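Local coordinates for protein beta-glucosidase (Chaetomella raphigera, PDB 6JXG) that probably hydrolyses terminal, non-reducing beta-D-glucosyl residues, releasing beta-D-glucose in cellulose breakdown, as a secreted family 3 glycoside hydrolase, at residues A[115-127]-A[440-454]. Sequence-based numbering, arbitrary orientation.
Sequences GKIPEAGRNWEGF and SGEGYITVDGQLGDR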
ATOM      1  N   GLY A 115      -6.817   1.645  -5.267  1.00 11.19           N
ATOM      2  CA  GLY A 115      -8.034   1.564  -4.495  1.00 10.80           C
ATOM      3  C   GLY A 115      -9.119   2.588  -4.875  1.00 12.06           C
ATOM      4  O   GLY A 115      -9.812   3.040  -4.012  1.00 11.61           O
ATOM      5  N   LYS A 116      -9.254   2.881  -6.179  1.00 12.62           N
ATOM      6  CA  LYS A 116     -10.278   3.762  -6.728  1.00 14.93           C
ATOM      7  C   LYS A 116     -11.704   3.282  -6.396  1.00 13.84           C
ATOM      8  O   LYS A 116     -12.639   4.126  -6.308  1.00 14.28           O
ATOM      9  CB  LYS A 116     -10.129   3.901  -8.262  1.00 16.24           C
ATOM     10  CG  LYS A 116     -11.438   3.633  -9.036  1.00 19.83           C
ATOM     11  CD  LYS A 116     -11.139   3.041 -10.313  1.00 20.11           C
ATOM     12  CE  LYS A 116     -12.038   2.029 -10.910  1.00 17.79           C
ATOM     13  NZ  LYS A 116     -13.164   2.516 -11.699  1.00 17.14           N
ATOM     14  N   ILE A 117     -11.850   1.973  -6.210  1.00 11.69           N
ATOM     15  CA  ILE A 117     -13.145   1.335  -5.832  1.00 12.58           C
ATOM     16  C   ILE A 117     -13.066   0.916  -4.389  1.00 13.07           C
ATOM     17  O   ILE A 117     -12.297   0.000  -4.029  1.00 12.62           O
ATOM     18  CB  ILE A 117     -13.510   0.117  -6.719  1.00 11.79           C
ATOM     19  CG1 ILE A 117     -13.561   0.518  -8.189  1.00 12.68           C
ATOM     20  CG2 ILE A 117     -14.780  -0.552  -6.213  1.00 12.69           C
ATOM     21  CD1 ILE A 117     -13.546  -0.632  -9.143  1.00 12.64           C
ATOM     22  N   PRO A 118     -13.849   1.576  -3.527  1.00 14.15           N
ATOM     23  CA  PRO A 118     -13.636   1.353  -2.077  1.00 12.92           C
ATOM     24  C   PRO A 118     -13.853  -0.111  -1.606  1.00 12.46           C
ATOM     25  O   PRO A 118     -13.237  -0.557  -0.600  1.00 12.57           O
ATOM     26  CB  PRO A 118     -14.608   2.327  -1.429  1.00 14.56           C
ATOM     27  CG  PRO A 118     -15.603   2.635  -2.489  1.00 13.13           C
ATOM     28  CD  PRO A 118     -14.951   2.509  -3.820  1.00 13.80           C
ATOM     29  N   GLU A 119     -14.686  -0.839  -2.337  1.00 13.24           N
ATOM     30  CA  GLU A 119     -14.978  -2.220  -2.037  1.00 12.32           C
ATOM     31  C   GLU A 119     -13.881  -3.189  -2.480  1.00 11.78           C
ATOM     32  O   GLU A 119     -13.899  -4.365  -2.106  1.00 11.91           O
ATOM     33  CB  GLU A 119     -16.256  -2.704  -2.763  1.00 13.16           C
ATOM     34  CG  GLU A 119     -17.528  -1.998  -2.289  1.00 13.41           C
ATOM     35  CD  GLU A 119     -17.836  -0.688  -3.026  1.00 14.81           C
ATOM     36  OE1 GLU A 119     -16.996  -0.181  -3.811  1.00 12.57           O
ATOM     37  OE2 GLU A 119     -18.975  -0.114  -2.758  1.00 13.13           O
ATOM     38  N   ALA A 120     -13.025  -2.767  -3.369  1.00 12.11           N
ATOM     39  CA  ALA A 120     -12.124  -3.708  -3.990  1.00 11.05           C
ATOM     40  C   ALA A 120     -11.193  -4.417  -3.004  1.00 11.32           C
ATOM     41  O   ALA A 120     -10.752  -3.885  -1.963  1.00 11.88           O
ATOM     42  CB  ALA A 120     -11.397  -3.079  -5.162  1.00 10.75           C
ATOM     43  N   GLY A 121     -10.980  -5.702  -3.252  1.00 11.29           N
ATOM     44  CA  GLY A 121     -10.552  -6.569  -2.151  1.00 11.58           C
ATOM     45  C   GLY A 121      -9.090  -6.490  -1.699  1.00 11.06           C
ATOM     46  O   GLY A 121      -8.780  -6.958  -0.605  1.00 11.64           O
ATOM     47  N   ARG A 122      -8.211  -5.935  -2.540  1.00 10.56           N
ATOM     48  CA  ARG A 122      -6.781  -5.894  -2.203  1.00 10.59           C
ATOM     49  C   ARG A 122      -6.259  -4.498  -1.855  1.00 10.50           C
ATOM     50  O   ARG A 122      -5.046  -4.282  -1.712  1.00 10.79           O
ATOM     51  CB  ARG A 122      -5.993  -6.461  -3.356  1.00 10.95           C
ATOM     52  CG  ARG A 122      -6.294  -7.930  -3.590  1.00 10.70           C
ATOM     53  CD  ARG A 122      -5.470  -8.428  -4.775  1.00 11.56           C
ATOM     54  NE  ARG A 122      -4.074  -8.680  -4.304  1.00 11.68           N
ATOM     55  CZ  ARG A 122      -3.117  -9.256  -5.034  1.00 12.22           C
ATOM     56  NH1 ARG A 122      -3.351  -9.590  -6.293  1.00 12.45           N
ATOM     57  NH2 ARG A 122      -1.922  -9.474  -4.505  1.00 12.11           N
ATOM     58  N   ASN A 123      -7.151  -3.562  -1.661  1.00  9.62           N
ATOM     59  CA  ASN A 123      -6.715  -2.155  -1.508  1.00 10.45           C
ATOM     60  C   ASN A 123      -5.867  -1.913  -0.268  1.00  9.43           C
ATOM     61  O   ASN A 123      -4.950  -1.148  -0.288  1.00 10.61           O
ATOM     62  CB  ASN A 123      -7.924  -1.191  -1.526  1.00 10.84           C
ATOM     63  CG  ASN A 123      -8.674  -1.213  -2.825  1.00 10.47           C
ATOM     64  OD1 ASN A 123      -8.189  -1.701  -3.815  1.00 11.21           O
ATOM     65  ND2 ASN A 123      -9.852  -0.589  -2.835  1.00 11.38           N
ATOM     66  N   TRP A 124      -6.168  -2.631   0.775  1.00  9.04           N
ATOM     67  CA  TRP A 124      -5.335  -2.715   1.999  1.00  9.72           C
ATOM     68  C   TRP A 124      -3.863  -3.070   1.831  1.00  9.97           C
ATOM     69  O   TRP A 124      -3.005  -2.618   2.647  1.00 10.02           O
ATOM     70  CB  TRP A 124      -5.975  -3.660   3.036  1.00  9.90           C
ATOM     71  CG  TRP A 124      -6.136  -5.037   2.583  1.00  9.85           C
ATOM     72  CD1 TRP A 124      -7.167  -5.545   1.868  1.00 10.43           C
ATOM     73  CD2 TRP A 124      -5.139  -6.075   2.671  1.00  9.98           C
ATOM     74  NE1 TRP A 124      -6.927  -6.894   1.602  1.00 10.20           N
ATOM     75  CE2 TRP A 124      -5.676  -7.224   2.073  1.00 10.45           C
ATOM     76  CE3 TRP A 124      -3.870  -6.150   3.256  1.00 10.40           C
ATOM     77  CZ2 TRP A 124      -4.977  -8.470   2.033  1.00 10.85           C
ATOM     78  CZ3 TRP A 124      -3.140  -7.394   3.202  1.00 10.78           C
ATOM     79  CH2 TRP A 124      -3.706  -8.528   2.605  1.00 10.95           C
ATOM     80  N   GLU A 125      -3.532  -3.773   0.748  1.00 10.36           N
ATOM     81  CA  GLU A 125      -2.140  -4.063   0.468  1.00 10.17           C
ATOM     82  C   GLU A 125      -1.363  -2.851  -0.039  1.00 10.42           C
ATOM     83  O   GLU A 125      -0.105  -2.800   0.058  1.00 10.29           O
ATOM     84  CB  GLU A 125      -2.019  -5.133  -0.635  1.00 10.92           C
ATOM     85  CG  GLU A 125      -2.678  -6.481  -0.390  1.00 11.08           C
ATOM     86  CD  GLU A 125      -2.063  -7.607  -1.194  1.00 11.50           C
ATOM     87  OE1 GLU A 125      -0.809  -7.818  -1.130  1.00 11.87           O
ATOM     88  OE2 GLU A 125      -2.822  -8.341  -1.874  1.00 12.01           O
ATOM     89  N   GLY A 126      -2.109  -1.892  -0.588  1.00  9.77           N
ATOM     90  CA  GLY A 126      -1.571  -0.722  -1.231  1.00  9.61           C
ATOM     91  C   GLY A 126      -1.418   0.505  -0.335  1.00  9.27           C
ATOM     92  O   GLY A 126      -1.397   0.401   0.866  1.00  8.66           O
ATOM     93  N   PHE A 127      -1.279   1.671  -0.998  1.00  8.92           N
ATOM     94  CA  PHE A 127      -0.826   2.901  -0.389  1.00  9.56           C
ATOM     95  C   PHE A 127      -1.740   4.094  -0.699  1.00 10.07           C
ATOM     96  O   PHE A 127      -1.294   5.250  -0.814  1.00 11.34           O
ATOM     97  CB  PHE A 127       0.607   3.231  -0.855  1.00  9.75           C
ATOM     98  CG  PHE A 127       1.669   2.346  -0.263  1.00  9.99           C
ATOM     99  CD1 PHE A 127       1.671   1.999   1.126  1.00 10.50           C
ATOM    100  CD2 PHE A 127       2.760   1.987  -1.042  1.00 10.07           C
ATOM    101  CE1 PHE A 127       2.718   1.263   1.660  1.00  9.92           C
ATOM    102  CE2 PHE A 127       3.807   1.230  -0.487  1.00 10.49           C
ATOM    103  CZ  PHE A 127       3.783   0.876   0.819  1.00  9.91           C
ATOM    104  N   SER A 440     -11.399  -8.272   3.585  1.00 11.53           N
ATOM    105  CA  SER A 440     -11.442  -8.561   2.156  1.00 11.56           C
ATOM    106  C   SER A 440     -10.071  -9.137   1.795  1.00 11.40           C
ATOM    107  O   SER A 440      -9.151  -9.180   2.607  1.00 11.54           O
ATOM    108  CB  SER A 440     -11.774  -7.281   1.333  1.00 11.32           C
ATOM    109  OG  SER A 440     -10.723  -6.310   1.282  1.00 11.85           O
ATOM    110  N   GLY A 441      -9.939  -9.496   0.545  1.00 12.17           N
ATOM    111  CA  GLY A 441      -8.730 -10.128   0.063  1.00 11.50           C
ATOM    112  C   GLY A 441      -8.695 -10.389  -1.413  1.00 11.42           C
ATOM    113  O   GLY A 441      -9.536  -9.914  -2.196  1.00 11.37           O
ATOM    114  N   GLU A 442      -7.657 -11.121  -1.799  1.00 10.02           N
ATOM    115  CA  GLU A 442      -7.434 -11.482  -3.146  1.00  9.97           C
ATOM    116  C   GLU A 442      -8.532 -12.426  -3.682  1.00 10.36           C
ATOM    117  O   GLU A 442      -9.086 -13.259  -2.964  1.00 10.07           O
ATOM    118  CB  GLU A 442      -6.027 -12.134  -3.265  1.00  9.98           C
ATOM    119  CG  GLU A 442      -5.611 -12.368  -4.695  1.00 10.85           C
ATOM    120  CD  GLU A 442      -4.159 -12.838  -4.835  1.00 11.77           C
ATOM    121  OE1 GLU A 442      -3.775 -13.186  -5.976  1.00 14.09           O
ATOM    122  OE2 GLU A 442      -3.395 -12.678  -3.871  1.00 10.98           O
ATOM    123  N   GLY A 443      -8.847 -12.249  -4.926  1.00 10.26           N
ATOM    124  CA  GLY A 443      -9.982 -12.969  -5.515  1.00 12.39           C
ATOM    125  C   GLY A 443      -9.787 -14.438  -5.896  1.00 14.01           C
ATOM    126  O   GLY A 443     -10.347 -14.856  -6.886  1.00 14.34           O
ATOM    127  N   TYR A 444      -9.081 -15.224  -5.081  1.00 13.80           N
ATOM    128  CA  TYR A 444      -9.104 -16.681  -5.218  1.00 14.29           C
ATOM    129  C   TYR A 444      -9.693 -17.329  -4.014  1.00 16.16           C
ATOM    130  O   TYR A 444      -9.759 -18.529  -3.974  1.00 18.75           O
ATOM    131  CB  TYR A 444      -7.751 -17.293  -5.587  1.00 14.07           C
ATOM    132  CG  TYR A 444      -6.707 -17.191  -4.526  1.00 14.16           C
ATOM    133  CD1 TYR A 444      -6.519 -18.208  -3.634  1.00 13.86           C
ATOM    134  CD2 TYR A 444      -5.822 -16.091  -4.482  1.00 16.04           C
ATOM    135  CE1 TYR A 444      -5.544 -18.138  -2.605  1.00 13.90           C
ATOM    136  CE2 TYR A 444      -4.877 -15.992  -3.465  1.00 15.09           C
ATOM    137  CZ  TYR A 444      -4.763 -17.024  -2.527  1.00 15.29           C
ATOM    138  OH  TYR A 444      -3.807 -16.903  -1.554  1.00 15.35           O
ATOM    139  N   ILE A 445     -10.142 -16.550  -3.031  1.00 15.48           N
ATOM    140  CA  ILE A 445     -10.685 -17.046  -1.804  1.00 16.46           C
ATOM    141  C   ILE A 445     -12.033 -16.333  -1.572  1.00 16.93           C
ATOM    142  O   ILE A 445     -12.142 -15.112  -1.734  1.00 15.77           O
ATOM    143  CB  ILE A 445      -9.749 -16.642  -0.643  1.00 17.19           C
ATOM    144  CG1 ILE A 445      -8.377 -17.343  -0.762  1.00 15.45           C
ATOM    145  CG2 ILE A 445     -10.335 -17.084   0.686  1.00 19.21           C
ATOM    146  CD1 ILE A 445      -7.360 -16.931   0.281  1.00 15.77           C
ATOM    147  N   THR A 446     -13.059 -17.103  -1.248  1.00 15.81           N
ATOM    148  CA  THR A 446     -14.396 -16.569  -0.865  1.00 15.42           C
ATOM    149  C   THR A 446     -14.574 -16.658   0.645  1.00 15.71           C
ATOM    150  O   THR A 446     -14.400 -17.706   1.234  1.00 14.04           O
ATOM    151  CB  THR A 446     -15.473 -17.471  -1.522  1.00 16.61           C
ATOM    152  OG1 THR A 446     -15.355 -17.336  -2.927  1.00 15.39           O
ATOM    153  CG2 THR A 446     -16.913 -17.068  -1.118  1.00 15.81           C
ATOM    154  N   VAL A 447     -14.903 -15.546   1.272  1.00 14.72           N
ATOM    155  CA  VAL A 447     -15.212 -15.504   2.672  1.00 14.98           C
ATOM    156  C   VAL A 447     -16.547 -14.788   2.843  1.00 15.76           C
ATOM    157  O   VAL A 447     -16.782 -13.714   2.277  1.00 13.31           O
ATOM    158  CB  VAL A 447     -14.097 -14.796   3.482  1.00 15.22           C
ATOM    159  CG1 VAL A 447     -14.438 -14.813   4.966  1.00 18.40           C
ATOM    160  CG2 VAL A 447     -12.697 -15.389   3.241  1.00 16.08           C
ATOM    161  N   ASP A 448     -17.449 -15.365   3.656  1.00 18.29           N
ATOM    162  CA  ASP A 448     -18.820 -14.797   3.822  1.00 17.96           C
ATOM    163  C   ASP A 448     -19.450 -14.448   2.498  1.00 17.04           C
ATOM    164  O   ASP A 448     -20.055 -13.390   2.309  1.00 16.45           O
ATOM    165  CB  ASP A 448     -18.838 -13.605   4.821  1.00 20.43           C
ATOM    166  CG  ASP A 448     -18.588 -14.052   6.207  1.00 24.26           C
ATOM    167  OD1 ASP A 448     -18.494 -15.285   6.356  1.00 32.48           O
ATOM    168  OD2 ASP A 448     -18.403 -13.256   7.160  1.00 23.21           O
ATOM    169  N   GLY A 449     -19.324 -15.352   1.532  1.00 16.89           N
ATOM    170  CA  GLY A 449     -19.925 -15.127   0.210  1.00 14.99           C
ATOM    171  C   GLY A 449     -19.269 -14.076  -0.685  1.00 15.00           C
ATOM    172  O   GLY A 449     -19.842 -13.675  -1.719  1.00 13.68           O
ATOM    173  N   GLN A 450     -18.054 -13.639  -0.344  1.00 15.20           N
ATOM    174  CA  GLN A 450     -17.392 -12.510  -1.065  1.00 14.53           C
ATOM    175  C   GLN A 450     -16.047 -13.033  -1.585  1.00 14.85           C
ATOM    176  O   GLN A 450     -15.165 -13.371  -0.807  1.00 13.89           O
ATOM    177  CB  GLN A 450     -17.217 -11.331  -0.110  1.00 15.25           C
ATOM    178  CG  GLN A 450     -18.571 -10.753   0.248  1.00 15.49           C
ATOM    179  CD  GLN A 450     -18.594  -9.886   1.487  1.00 14.89           C
ATOM    180  OE1 GLN A 450     -18.341  -8.678   1.430  1.00 15.46           O
ATOM    181  NE2 GLN A 450     -18.952 -10.478   2.588  1.00 13.97           N
ATOM    182  N   LEU A 451     -15.981 -13.165  -2.900  1.00 15.00           N
ATOM    183  CA  LEU A 451     -14.821 -13.644  -3.633  1.00 14.66           C
ATOM    184  C   LEU A 451     -13.887 -12.413  -3.808  1.00 14.69           C
ATOM    185  O   LEU A 451     -13.988 -11.688  -4.799  1.00 13.65           O
ATOM    186  CB  LEU A 451     -15.263 -14.103  -4.977  1.00 16.06           C
ATOM    187  CG  LEU A 451     -14.439 -15.209  -5.699  1.00 19.39           C
ATOM    188  CD1 LEU A 451     -14.579 -15.196  -7.166  1.00 19.50           C
ATOM    189  CD2 LEU A 451     -13.046 -15.513  -5.200  1.00 20.00           C
ATOM    190  N   GLY A 452     -13.011 -12.223  -2.830  1.00 14.61           N
ATOM    191  CA  GLY A 452     -12.084 -11.086  -2.783  1.00 13.86           C
ATOM    192  C   GLY A 452     -12.686  -9.736  -2.427  1.00 12.68           C
ATOM    193  O   GLY A 452     -12.438  -9.199  -1.366  1.00 10.35           O
ATOM    194  N   ASP A 453     -13.389  -9.147  -3.393  1.00 11.80           N
ATOM    195  CA  ASP A 453     -14.055  -7.863  -3.222  1.00 12.23           C
ATOM    196  C   ASP A 453     -15.189  -7.931  -2.215  1.00 12.79           C
ATOM    197  O   ASP A 453     -15.881  -8.939  -2.140  1.00 15.04           O
ATOM    198  CB  ASP A 453     -14.681  -7.409  -4.563  1.00 11.96           C
ATOM    199  CG  ASP A 453     -13.668  -7.143  -5.663  1.00 12.71           C
ATOM    200  OD1 ASP A 453     -12.510  -6.707  -5.365  1.00 11.09           O
ATOM    201  OD2 ASP A 453     -14.057  -7.315  -6.860  1.00 11.74           O
ATOM    202  N   ARG A 454     -15.386  -6.841  -1.477  1.00 12.87           N
ATOM    203  CA  ARG A 454     -16.471  -6.661  -0.574  1.00 12.90           C
ATOM    204  C   ARG A 454     -17.771  -6.343  -1.305  1.00 13.29           C
ATOM    205  O   ARG A 454     -17.797  -5.640  -2.313  1.00 14.29           O
ATOM    206  CB  ARG A 454     -16.220  -5.518   0.430  1.00 12.71           C
ATOM    207  CG  ARG A 454     -15.023  -5.768   1.318  1.00 11.41           C
ATOM    208  CD  ARG A 454     -14.855  -4.694   2.335  1.00 10.90           C
ATOM    209  NE  ARG A 454     -14.319  -3.442   1.894  1.00 10.50           N
ATOM    210  CZ  ARG A 454     -14.533  -2.290   2.528  1.00 12.86           C
ATOM    211  NH1 ARG A 454     -15.388  -2.175   3.550  1.00 12.90           N
ATOM    212  NH2 ARG A 454     -13.928  -1.206   2.121  1.00 14.51           N
TER
HETATM  213  O   HOH W   1     -11.775  -3.790   0.559  1.00 13.04           O
HETATM  214  O   HOH W   2      -1.656 -11.460  -7.589  1.00 16.39           O
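Gly-121 fits against the backbone of 440-454 so closely that any side chain here would run into the carbonyl oxygens of Gly-441 and Gly-452. Its N donates to Asp-453 OD1 (2.8 Å) on the anti lone pair, while Thr-164 holds the other carboxylate oxygen. Ser-440 OG, set between its own backbone N and carbonyl carbon (chi1 71°), is brought over Gly-121 O and donates to it (2.8 Å) from above the carbonyl plane. Next door, Arg-454 N bonds to Glu-119 O (3.0 Å), and a bend at chi3 (-76°) brings its NH2 to Pro-118 O (2.9 Å). A water joins Ala-120 O, Ser-440 OG and Arg-454 NE. Arg-122 is held less directionally across the contact: its guanidinium stacks on the Glu-442 carboxylate, planes 5° apart, a salt bridge of charges only, with Glu-442 OE2 3.6 Å from Arg-122 NH2. In the guanidinium plane, NE and NH2 grip Glu-125 OE2 side-on; Ser-385 and Arg-166 also hold Glu-442. A leucine replacing Arg-122 would probably leave Glu-125 without the cation it shares with Glu-442. Beyond, the hairpin's type I' turn at Asp-448 and Gly-449 reaches solvent. The arrangement is an interdomain loop-to-loop junction of a family 3 glycoside hydrolase, joining its TIM-barrel-type N-terminal domain to the C-terminal domain.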